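Local coordinates for immunoreactive 84kD antigen PG93 (Porphyromonas gingivalis, PDB 5M11), which serves as an essential bacterial-surface component of the type IX secretion system and binds calcium and zinc ions, at residues W602-L610 against L631-L639. Residues are numbered along the deposited sequence; the frame is centred on the assembly and turned at random.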
loop_
_atom_site.group_PDB
_atom_site.type_symbol
_atom_site.label_atom_id
_atom_site.label_comp_id
_atom_site.label_asym_id
_atom_site.label_seq_id
_atom_site.Cartn_x
_atom_site.Cartn_y
_atom_site.Cartn_z
ATOM N N TRP A 602 -2.300 16.813 9.736
ATOM C CA TRP A 602 -2.107 15.377 9.531
ATOM C C TRP A 602 -0.747 15.217 8.897
ATOM O O TRP A 602 -0.511 15.727 7.804
ATOM C CB TRP A 602 -3.227 14.748 8.691
ATOM C CG TRP A 602 -4.528 14.645 9.425
ATOM C CD1 TRP A 602 -5.563 15.533 9.384
ATOM C CD2 TRP A 602 -4.911 13.623 10.356
ATOM N NE1 TRP A 602 -6.580 15.113 10.215
ATOM C CE2 TRP A 602 -6.197 13.956 10.841
ATOM C CE3 TRP A 602 -4.282 12.465 10.851
ATOM C CZ2 TRP A 602 -6.862 13.178 11.797
ATOM C CZ3 TRP A 602 -4.946 11.691 11.794
ATOM C CH2 TRP A 602 -6.227 12.040 12.243
ATOM N N VAL A 603 0.188 14.615 9.635
ATOM C CA VAL A 603 1.560 14.440 9.175
ATOM C C VAL A 603 1.898 12.970 8.856
ATOM O O VAL A 603 1.891 12.114 9.753
ATOM C CB VAL A 603 2.560 14.994 10.206
ATOM C CG1 VAL A 603 3.979 14.918 9.663
ATOM C CG2 VAL A 603 2.206 16.425 10.617
ATOM N N ALA A 604 2.239 12.710 7.577
ATOM C CA ALA A 604 2.748 11.436 7.086
ATOM C C ALA A 604 4.258 11.445 7.203
ATOM O O ALA A 604 4.901 12.441 6.842
ATOM C CB ALA A 604 2.355 11.242 5.647
ATOM N N THR A 605 4.828 10.352 7.723
ATOM C CA THR A 605 6.269 10.189 7.910
ATOM C C THR A 605 6.807 8.910 7.232
ATOM O O THR A 605 6.082 7.937 7.015
ATOM C CB THR A 605 6.656 10.167 9.423
ATOM O OG1 THR A 605 6.398 8.877 9.997
ATOM C CG2 THR A 605 6.007 11.287 10.237
ATOM N N GLN A 606 8.110 8.916 6.965
ATOM C CA GLN A 606 8.839 7.787 6.423
ATOM C C GLN A 606 9.419 7.021 7.606
ATOM O O GLN A 606 10.434 7.437 8.158
ATOM C CB GLN A 606 9.929 8.289 5.453
ATOM C CG GLN A 606 10.789 7.208 4.820
ATOM C CD GLN A 606 11.313 7.666 3.486
ATOM O OE1 GLN A 606 12.306 8.405 3.395
ATOM N NE2 GLN A 606 10.639 7.248 2.419
ATOM N N GLY A 607 8.694 5.996 8.053
ATOM C CA GLY A 607 9.102 5.092 9.126
ATOM C C GLY A 607 8.563 5.242 10.538
ATOM O O GLY A 607 8.922 4.429 11.394
ATOM N N THR A 608 7.754 6.264 10.842
ATOM C CA THR A 608 7.265 6.414 12.232
ATOM C C THR A 608 5.711 6.578 12.303
ATOM O O THR A 608 5.165 7.021 13.322
ATOM C CB THR A 608 7.996 7.564 12.976
ATOM O OG1 THR A 608 7.710 8.818 12.350
ATOM C CG2 THR A 608 9.502 7.348 13.084
ATOM N N GLY A 609 5.029 6.193 11.233
ATOM C CA GLY A 609 3.577 6.235 11.160
ATOM C C GLY A 609 2.981 7.578 10.804
ATOM O O GLY A 609 3.594 8.377 10.092
ATOM N N LEU A 610 1.746 7.796 11.284
ATOM C CA LEU A 610 0.923 8.980 11.055
ATOM C C LEU A 610 0.725 9.759 12.348
ATOM O O LEU A 610 0.415 9.179 13.381
ATOM C CB LEU A 610 -0.451 8.543 10.470
ATOM C CG LEU A 610 -1.470 9.642 10.094
ATOM C CD1 LEU A 610 -1.142 10.256 8.768
ATOM C CD2 LEU A 610 -2.884 9.087 10.066
ATOM N N LEU A 631 -3.158 0.569 10.580
ATOM C CA LEU A 631 -2.265 1.157 9.568
ATOM C C LEU A 631 -1.359 0.073 8.934
ATOM O O LEU A 631 -0.675 -0.685 9.640
ATOM C CB LEU A 631 -1.426 2.300 10.174
ATOM C CG LEU A 631 -0.539 3.122 9.238
ATOM C CD1 LEU A 631 -1.345 4.097 8.405
ATOM C CD2 LEU A 631 0.472 3.904 10.017
ATOM N N LEU A 632 -1.432 -0.033 7.588
ATOM C CA LEU A 632 -0.739 -1.050 6.775
ATOM C C LEU A 632 0.801 -0.958 6.861
ATOM O O LEU A 632 1.464 -1.998 6.954
ATOM C CB LEU A 632 -1.197 -0.978 5.305
ATOM C CG LEU A 632 -2.581 -1.560 4.991
ATOM C CD1 LEU A 632 -3.016 -1.200 3.581
ATOM C CD2 LEU A 632 -2.599 -3.079 5.157
ATOM N N SER A 633 1.359 0.269 6.830
ATOM C CA SER A 633 2.798 0.484 6.883
ATOM C C SER A 633 3.135 1.776 7.610
ATOM O O SER A 633 2.392 2.757 7.490
ATOM C CB SER A 633 3.372 0.520 5.471
ATOM O OG SER A 633 4.742 0.882 5.451
ATOM N N ASN A 634 4.277 1.791 8.342
ATOM C CA ASN A 634 4.778 2.994 9.026
ATOM C C ASN A 634 5.407 3.973 8.010
ATOM O O ASN A 634 5.651 5.127 8.360
ATOM C CB ASN A 634 5.796 2.643 10.128
ATOM C CG ASN A 634 5.225 1.931 11.337
ATOM O OD1 ASN A 634 4.087 2.168 11.755
ATOM N ND2 ASN A 634 6.038 1.078 11.958
ATOM N N ASN A 635 5.683 3.504 6.765
ATOM C CA ASN A 635 6.234 4.327 5.695
ATOM C C ASN A 635 5.071 4.788 4.793
ATOM O O ASN A 635 4.544 4.010 3.984
ATOM C CB ASN A 635 7.344 3.589 4.918
ATOM C CG ASN A 635 8.012 4.371 3.791
ATOM O OD1 ASN A 635 7.760 5.570 3.548
ATOM N ND2 ASN A 635 8.889 3.691 3.063
ATOM N N ILE A 636 4.648 6.060 5.002
ATOM C CA ILE A 636 3.560 6.735 4.292
ATOM C C ILE A 636 4.174 7.665 3.258
ATOM O O ILE A 636 5.007 8.496 3.600
ATOM C CB ILE A 636 2.604 7.494 5.264
ATOM C CG1 ILE A 636 2.194 6.612 6.466
ATOM C CG2 ILE A 636 1.361 8.061 4.508
ATOM C CD1 ILE A 636 1.631 7.366 7.629
ATOM N N LEU A 637 3.744 7.529 2.004
ATOM C CA LEU A 637 4.262 8.272 0.856
ATOM C C LEU A 637 3.455 9.526 0.538
ATOM O O LEU A 637 4.032 10.513 0.062
ATOM C CB LEU A 637 4.279 7.340 -0.375
ATOM C CG LEU A 637 5.573 6.545 -0.595
ATOM C CD1 LEU A 637 5.734 5.418 0.416
ATOM C CD2 LEU A 637 5.634 5.999 -1.997
ATOM N N SER A 638 2.115 9.469 0.773
ATOM C CA SER A 638 1.178 10.554 0.493
ATOM C C SER A 638 -0.049 10.571 1.432
ATOM O O SER A 638 -0.350 9.587 2.109
ATOM C CB SER A 638 0.703 10.464 -0.953
ATOM O OG SER A 638 0.168 9.187 -1.253
ATOM N N LEU A 639 -0.743 11.724 1.444
ATOM C CA LEU A 639 -1.983 12.048 2.155
ATOM C C LEU A 639 -2.952 12.859 1.223
ATOM O O LEU A 639 -2.511 13.476 0.238
ATOM C CB LEU A 639 -1.691 12.854 3.445
ATOM C CG LEU A 639 -1.015 12.156 4.635
ATOM C CD1 LEU A 639 -0.837 13.113 5.783
ATOM C CD2 LEU A 639 -1.777 10.902 5.100
#
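The packing of consecutive blades in a beta-propeller is well illustrated where Ala604, Gly609 and Leu610 of one blade meet Ile636 and Leu639 of the next. Strand 601-606 is the second strand of its four-stranded antiparallel blade; strand 636-642 opens the following blade, whose outer edge is supplied by the N-terminal strand 13-16, the arrangement of a Velcro closure. The short strand segments 602-606 and 636-639 run nearly antiparallel, at 158°; side chains fill the interface along the strands, and backbone bonds join it at the turn. Ile636 is wedged in by its two branches: with CG1 beside its backbone N (chi1 -47°), CG2 turns to Ala604 CB at 3.5 Å, while CD1 reaches past the Gly609 carbonyl to Leu610 CB, 3.7 Å away. Leu639 continues this apolar seam, its CG lying 3.6 Å from Ala604 CB. Its CD2 meets Leu610 CD1, and CD1 approaches CB of Trp602; the indole of that residue turns elsewhere, and its NE1 hydrogen-bonds Asp596.

At the hairpin turn the joint becomes polar. Ile636 N donates almost straight to Thr605 O, at 3.1 Å. Asn634 O is gripped twice: Gly609 N lies in the carbonyl plane on a lone pair, at 3.1 Å, whereas Gly607 N comes from above that plane. The turn presenting these N-H groups is braced by Thr605 OG1, which accepts from Thr608 N in an ST motif and donates to Gly609 O, 2.8 Å away. The side-chain amide of Asn634 is hydrogen-bonded to Val626 N through OD1 and to Glu627 through ND2, both in the linker between the blades. Nearer the solvent, Gln606 and Asn635 extend side by side, their amide planes 80° apart and Gln606 NE2 3.5 Å from Asn635 OD1.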